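Side-chain contacts in 3-hexulose-6-phosphate synthase (Mycobacterium gastri, PDB 3AJX), which is a TIM-barrel enzyme of the HUMPS family that binds a magnesium ion: residues A[173-177]-A[178-182]; A[183-186]-A[187-191]. The protein carries 1 engineered substitution. One frame throughout, in Å; residues are numbered along the deposited sequence.

How the interactions relate
The two contacts follow one another along the last beta strand of the barrel, 182-185. Interaction 1 turns the chain from helix 172-177 into the strand's start; interaction 2 turns it from the strand's end into the short helix 187-190. Their centres lie about 15 and 11 Å from the chain's centre, respectively. Each is part buried, part exposed: Val175 and Ala180 are buried in interaction 1, Ala185 and Ile189 in interaction 2. Their chemistry reflects opposite helix ends. A C-terminus, where carbonyls need donors, is closed by a Schellman motif with one bridging water; an N-terminus, where amides need acceptors, receives a sulfate ion. The two meet where Val175 CG1 packs on Ala183 CB, 4.1 Å away.

Interaction 1. Residues A[173-177]-A[178-182]; sequences PAVQK and AGAEV
Val175 and Ala180 meet across a Schellman motif that ends helix 172-177 and leads the chain into the last strand of the TIM barrel. CB of Val175 sets its two methyls apart. CG1 stands anti to the backbone N (chi1 172°), beside the residue's own carbonyl carbon, a rotation that brings it within 3.6 Å of Ala180 CB; CG2 lies beside the backbone N. The side chain as a whole also packs on Leu151 of helix 148-157 and Val163 of strand 161-164. The apolar touch with Ala180, between a residue of the last turn and one just beyond the glycine, commonly accompanies the motif. Ala180 suits its place because its single methyl also has to fit against the helix backbone, with CB 3.3 Å from Val175 O.

The backbone bonds explain the turn. Ala178 N still makes a helical bond to Ala174 O (3.1 Å). Gly179 then adopts a positive phi of 97°, a backbone region that glycine enters easily, since it has no CB to press on the carbonyl oxygen before it, and its N donates to Gln176 O at 2.9 Å. Ala180 N reaches back to Val175 O in a bond that is long and weak (3.4 Å). Together these last two bonds define the motif.

The Gln176 side chain lies by Met1 and Ile206, its OE1 accepting a hydrogen bond from Ala207 N. On the polar side of the turn one water bridges the two arms, donating to Gln176 O at 2.8 Å and to Ala180 O at 2.7 Å.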
ATOM      1  N   PRO A 173       2.019   3.496 -29.554  1.00 14.37           N
ATOM      2  CA  PRO A 173       1.706   2.502 -30.589  1.00 15.37           C
ATOM      3  C   PRO A 173       1.999   1.067 -30.163  1.00 14.40           C
ATOM      4  O   PRO A 173       1.205   0.164 -30.420  1.00 14.37           O
ATOM      5  CB  PRO A 173       2.575   2.946 -31.764  1.00 15.28           C
ATOM      6  CG  PRO A 173       2.588   4.431 -31.608  1.00 14.54           C
ATOM      7  CD  PRO A 173       2.831   4.590 -30.119  1.00 14.92           C
ATOM      8  N   ALA A 174       3.140   0.856 -29.512  1.00 14.56           N
ATOM      9  CA  ALA A 174       3.513  -0.481 -29.066  1.00 13.87           C
ATOM     10  C   ALA A 174       2.540  -0.987 -28.003  1.00 14.60           C
ATOM     11  O   ALA A 174       2.182  -2.162 -27.987  1.00 13.29           O
ATOM     12  CB  ALA A 174       4.935  -0.472 -28.517  1.00 15.40           C
ATOM     13  N   VAL A 175       2.118  -0.093 -27.115  1.00 13.67           N
ATOM     14  CA  VAL A 175       1.183  -0.455 -26.056  1.00 13.01           C
ATOM     15  C   VAL A 175      -0.164  -0.866 -26.642  1.00 14.19           C
ATOM     16  O   VAL A 175      -0.760  -1.859 -26.221  1.00 12.75           O
ATOM     17  CB  VAL A 175       0.985   0.722 -25.068  1.00 13.05           C
ATOM     18  CG1 VAL A 175      -0.134   0.410 -24.080  1.00 12.91           C
ATOM     19  CG2 VAL A 175       2.281   0.980 -24.318  1.00 13.43           C
ATOM     20  N   GLN A 176      -0.641  -0.108 -27.622  1.00 14.62           N
ATOM     21  CA  GLN A 176      -1.918  -0.418 -28.249  1.00 14.89           C
ATOM     22  C   GLN A 176      -1.825  -1.705 -29.071  1.00 15.64           C
ATOM     23  O   GLN A 176      -2.745  -2.519 -29.063  1.00 13.87           O
ATOM     24  CB  GLN A 176      -2.371   0.751 -29.126  1.00 15.06           C
ATOM     25  CG  GLN A 176      -3.723   0.547 -29.785  1.00 15.51           C
ATOM     26  CD  GLN A 176      -4.355   1.852 -30.225  1.00 17.11           C
ATOM     27  OE1 GLN A 176      -3.657   2.804 -30.577  1.00 17.93           O
ATOM     28  NE2 GLN A 176      -5.684   1.900 -30.217  1.00 17.11           N
ATOM     29  N   LYS A 177      -0.704  -1.890 -29.763  1.00 16.53           N
ATOM     30  CA  LYS A 177      -0.495  -3.085 -30.579  1.00 17.56           C
ATOM     31  C   LYS A 177      -0.491  -4.355 -29.726  1.00 17.47           C
ATOM     32  O   LYS A 177      -0.894  -5.426 -30.188  1.00 18.17           O
ATOM     33  CB  LYS A 177       0.828  -2.977 -31.343  1.00 19.96           C
ATOM     34  CG  LYS A 177       1.139  -4.175 -32.231  1.00 25.24           C
ATOM     35  CD  LYS A 177       2.510  -4.030 -32.881  1.00 28.84           C
ATOM     36  CE  LYS A 177       2.851  -5.239 -33.735  1.00 31.65           C
ATOM     37  NZ  LYS A 177       1.898  -5.402 -34.867  1.00 33.97           N
ATOM     38  N   ALA A 178      -0.031  -4.235 -28.483  1.00 15.07           N
ATOM     39  CA  ALA A 178       0.012  -5.373 -27.571  1.00 14.40           C
ATOM     40  C   ALA A 178      -1.403  -5.761 -27.137  1.00 13.46           C
ATOM     41  O   ALA A 178      -1.611  -6.828 -26.558  1.00 14.10           O
ATOM     42  CB  ALA A 178       0.868  -5.039 -26.348  1.00 15.15           C
ATOM     43  N   GLY A 179      -2.365  -4.884 -27.414  1.00 12.48           N
ATOM     44  CA  GLY A 179      -3.752  -5.160 -27.068  1.00 11.81           C
ATOM     45  C   GLY A 179      -4.236  -4.546 -25.767  1.00 12.38           C
ATOM     46  O   GLY A 179      -5.295  -4.919 -25.256  1.00 11.67           O
ATOM     47  N   ALA A 180      -3.475  -3.598 -25.230  1.00 11.06           N
ATOM     48  CA  ALA A 180      -3.848  -2.948 -23.978  1.00 10.11           C
ATOM     49  C   ALA A 180      -5.194  -2.240 -24.080  1.00 10.62           C
ATOM     50  O   ALA A 180      -5.508  -1.621 -25.095  1.00 11.36           O
ATOM     51  CB  ALA A 180      -2.774  -1.950 -23.568  1.00  9.90           C
ATOM     52  N   GLU A 181      -5.984  -2.337 -23.016  1.00 10.69           N
ATOM     53  CA  GLU A 181      -7.294  -1.699 -22.954  1.00 10.41           C
ATOM     54  C   GLU A 181      -7.101  -0.255 -22.503  1.00 11.18           C
ATOM     55  O   GLU A 181      -7.890   0.631 -22.846  1.00  9.63           O
ATOM     56  CB  GLU A 181      -8.184  -2.436 -21.947  1.00 13.16           C
ATOM     57  CG  GLU A 181      -9.582  -1.864 -21.775  1.00 17.37           C
ATOM     58  CD  GLU A 181     -10.410  -1.931 -23.046  1.00 20.96           C
ATOM     59  OE1 GLU A 181     -10.056  -2.714 -23.955  1.00 23.71           O
ATOM     60  OE2 GLU A 181     -11.428  -1.211 -23.130  1.00 25.67           O
ATOM     61  N   VAL A 182      -6.039  -0.034 -21.734  1.00  9.25           N
ATOM     62  CA  VAL A 182      -5.719   1.284 -21.201  1.00  8.67           C
ATOM     63  C   VAL A 182      -4.218   1.547 -21.211  1.00  8.21           C
ATOM     64  O   VAL A 182      -3.424   0.674 -20.870  1.00  9.21           O
ATOM     65  CB  VAL A 182      -6.198   1.417 -19.728  1.00  9.11           C
ATOM     66  CG1 VAL A 182      -5.892   2.817 -19.204  1.00  9.92           C
ATOM     67  CG2 VAL A 182      -7.690   1.117 -19.626  1.00  8.88           C
TER
HETATM   68  O   HOH W   1      -5.207  -2.112 -27.739  1.00 12.60           O

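Interaction 2. Residues A[183-186]-A[187-191]; sequences AVAG and GAIYG. With SO4 (sulfate ion), chain G.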
ATOM      1  N   ALA A 183      -3.837   2.752 -21.622  1.00  8.51           N
ATOM      2  CA  ALA A 183      -2.441   3.161 -21.609  1.00  8.90           C
ATOM      3  C   ALA A 183      -2.382   4.184 -20.476  1.00  8.03           C
ATOM      4  O   ALA A 183      -3.141   5.153 -20.475  1.00  8.69           O
ATOM      5  CB  ALA A 183      -2.054   3.814 -22.933  1.00 10.19           C
ATOM      6  N   VAL A 184      -1.504   3.953 -19.503  1.00  8.55           N
ATOM      7  CA  VAL A 184      -1.366   4.859 -18.366  1.00  9.16           C
ATOM      8  C   VAL A 184      -0.160   5.767 -18.554  1.00  9.27           C
ATOM      9  O   VAL A 184       0.925   5.306 -18.899  1.00 10.22           O
ATOM     10  CB  VAL A 184      -1.172   4.084 -17.041  1.00  9.46           C
ATOM     11  CG1 VAL A 184      -1.066   5.061 -15.874  1.00 10.26           C
ATOM     12  CG2 VAL A 184      -2.329   3.128 -16.827  1.00  8.99           C
ATOM     13  N   ALA A 185      -0.357   7.059 -18.329  1.00  9.38           N
ATOM     14  CA  ALA A 185       0.731   8.017 -18.454  1.00 10.12           C
ATOM     15  C   ALA A 185       0.819   8.847 -17.176  1.00 10.67           C
ATOM     16  O   ALA A 185      -0.160   9.468 -16.759  1.00 10.62           O
ATOM     17  CB  ALA A 185       0.499   8.925 -19.660  1.00 11.56           C
ATOM     18  N   GLY A 186       1.993   8.838 -16.554  1.00  9.81           N
ATOM     19  CA  GLY A 186       2.203   9.599 -15.334  1.00 10.12           C
ATOM     20  C   GLY A 186       3.172  10.749 -15.545  1.00 10.11           C
ATOM     21  O   GLY A 186       2.753  11.871 -15.824  1.00 10.61           O
ATOM     22  N   GLY A 187       4.465  10.464 -15.418  1.00 11.41           N
ATOM     23  CA  GLY A 187       5.482  11.489 -15.583  1.00 11.73           C
ATOM     24  C   GLY A 187       5.433  12.225 -16.910  1.00  9.71           C
ATOM     25  O   GLY A 187       5.773  13.406 -16.979  1.00 10.97           O
ATOM     26  N   ALA A 188       5.021  11.535 -17.968  1.00 10.25           N
ATOM     27  CA  ALA A 188       4.936  12.158 -19.282  1.00 10.89           C
ATOM     28  C   ALA A 188       3.953  13.327 -19.241  1.00 10.96           C
ATOM     29  O   ALA A 188       4.074  14.283 -20.012  1.00 12.34           O
ATOM     30  CB  ALA A 188       4.493  11.133 -20.325  1.00 11.03           C
ATOM     31  N   ILE A 189       2.984  13.253 -18.334  1.00 11.62           N
ATOM     32  CA  ILE A 189       1.994  14.311 -18.212  1.00 10.14           C
ATOM     33  C   ILE A 189       2.303  15.305 -17.086  1.00 13.38           C
ATOM     34  O   ILE A 189       2.517  16.489 -17.357  1.00 13.12           O
ATOM     35  CB  ILE A 189       0.569  13.730 -18.015  1.00 11.25           C
ATOM     36  CG1 ILE A 189       0.149  12.956 -19.270  1.00 10.92           C
ATOM     37  CG2 ILE A 189      -0.425  14.856 -17.738  1.00 10.39           C
ATOM     38  CD1 ILE A 189      -1.226  12.311 -19.174  1.00 13.35           C
ATOM     39  N   TYR A 190       2.346  14.842 -15.836  1.00 12.54           N
ATOM     40  CA  TYR A 190       2.603  15.768 -14.731  1.00 12.85           C
ATOM     41  C   TYR A 190       4.021  16.332 -14.667  1.00 13.81           C
ATOM     42  O   TYR A 190       4.260  17.348 -14.010  1.00 15.37           O
ATOM     43  CB  TYR A 190       2.215  15.144 -13.370  1.00 11.42           C
ATOM     44  CG  TYR A 190       3.038  13.960 -12.899  1.00 12.23           C
ATOM     45  CD1 TYR A 190       2.520  12.664 -12.941  1.00 11.36           C
ATOM     46  CD2 TYR A 190       4.318  14.135 -12.372  1.00 12.14           C
ATOM     47  CE1 TYR A 190       3.255  11.574 -12.469  1.00 12.96           C
ATOM     48  CE2 TYR A 190       5.060  13.051 -11.898  1.00 13.80           C
ATOM     49  CZ  TYR A 190       4.524  11.775 -11.950  1.00 13.35           C
ATOM     50  OH  TYR A 190       5.258  10.704 -11.493  1.00 14.82           O
ATOM     51  N   GLY A 191       4.960  15.689 -15.356  1.00 13.21           N
ATOM     52  CA  GLY A 191       6.334  16.164 -15.345  1.00 13.83           C
ATOM     53  C   GLY A 191       6.658  17.112 -16.487  1.00 14.35           C
ATOM     54  O   GLY A 191       7.787  17.599 -16.597  1.00 14.89           O
TER
HETATM   55  S   SO4 G6001       4.395   6.580 -15.158  1.00 24.59           S
HETATM   56  O1  SO4 G6001       5.298   7.653 -14.691  1.00 21.45           O
HETATM   57  O2  SO4 G6001       5.014   5.258 -14.936  1.00 22.12           O
HETATM   58  O3  SO4 G6001       4.134   6.757 -16.600  1.00 21.29           O
HETATM   59  O4  SO4 G6001       3.124   6.661 -14.416  1.00 23.04           O
HETATM   60  O   HOH W   2       4.814   8.454 -18.381  1.00 13.24           O
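The Tyr190 ring lies back over the Gly186-Gly187 peptide. Gly187 CA sits against one face, 3.7 Å above the plane and displaced toward the rim, and the CD1-CE1 side of the ring meets Gly186: CD1 is 3.0 Å from Gly186 O, approached obliquely, and CE1 is 3.2 Å from Gly186 C. The ring reaches this place because chi1 of 67° puts CG between the backbone N and the carbonyl carbon, folding it over the start of its own helix. Gly186 suits so tight a fit: lacking a CB, it lies among Gly187 N, the Tyr190 ring and sulfate O4 without crowding them.

Gly186 is the N-cap of helix 187-190. Its carbonyl oxygen accepts two bonds from the first turn, from Ile189 N at 2.9 Å and from Tyr190 N at 3.0 Å. Its amide faces the other way, to sulfate O3 at 3.0 Å, while Gly187 N points almost straight at sulfate O1 (3.0 Å, 178°). A water joins sulfate O3 to Ala188 N, and Gln140 NE2 and Gly166 N also bind the anion. An anion held by backbone amides at a helix N-terminus, beyond strands 161-164 and 182-185, is consistent with the phosphate-binding motif of many TIM barrels, although this sulfate probably came from the crystallisation liquor.

On the buried side Ile189 CD1 packs on Ala185 CB at 3.8 Å. The pair ties strand 182-185 to helix 187-190, and Leu202 of helix 195-204 packs on both residues, with Val5 of strand 2-7 and Val22 of helix 12-22 also touching Ile189.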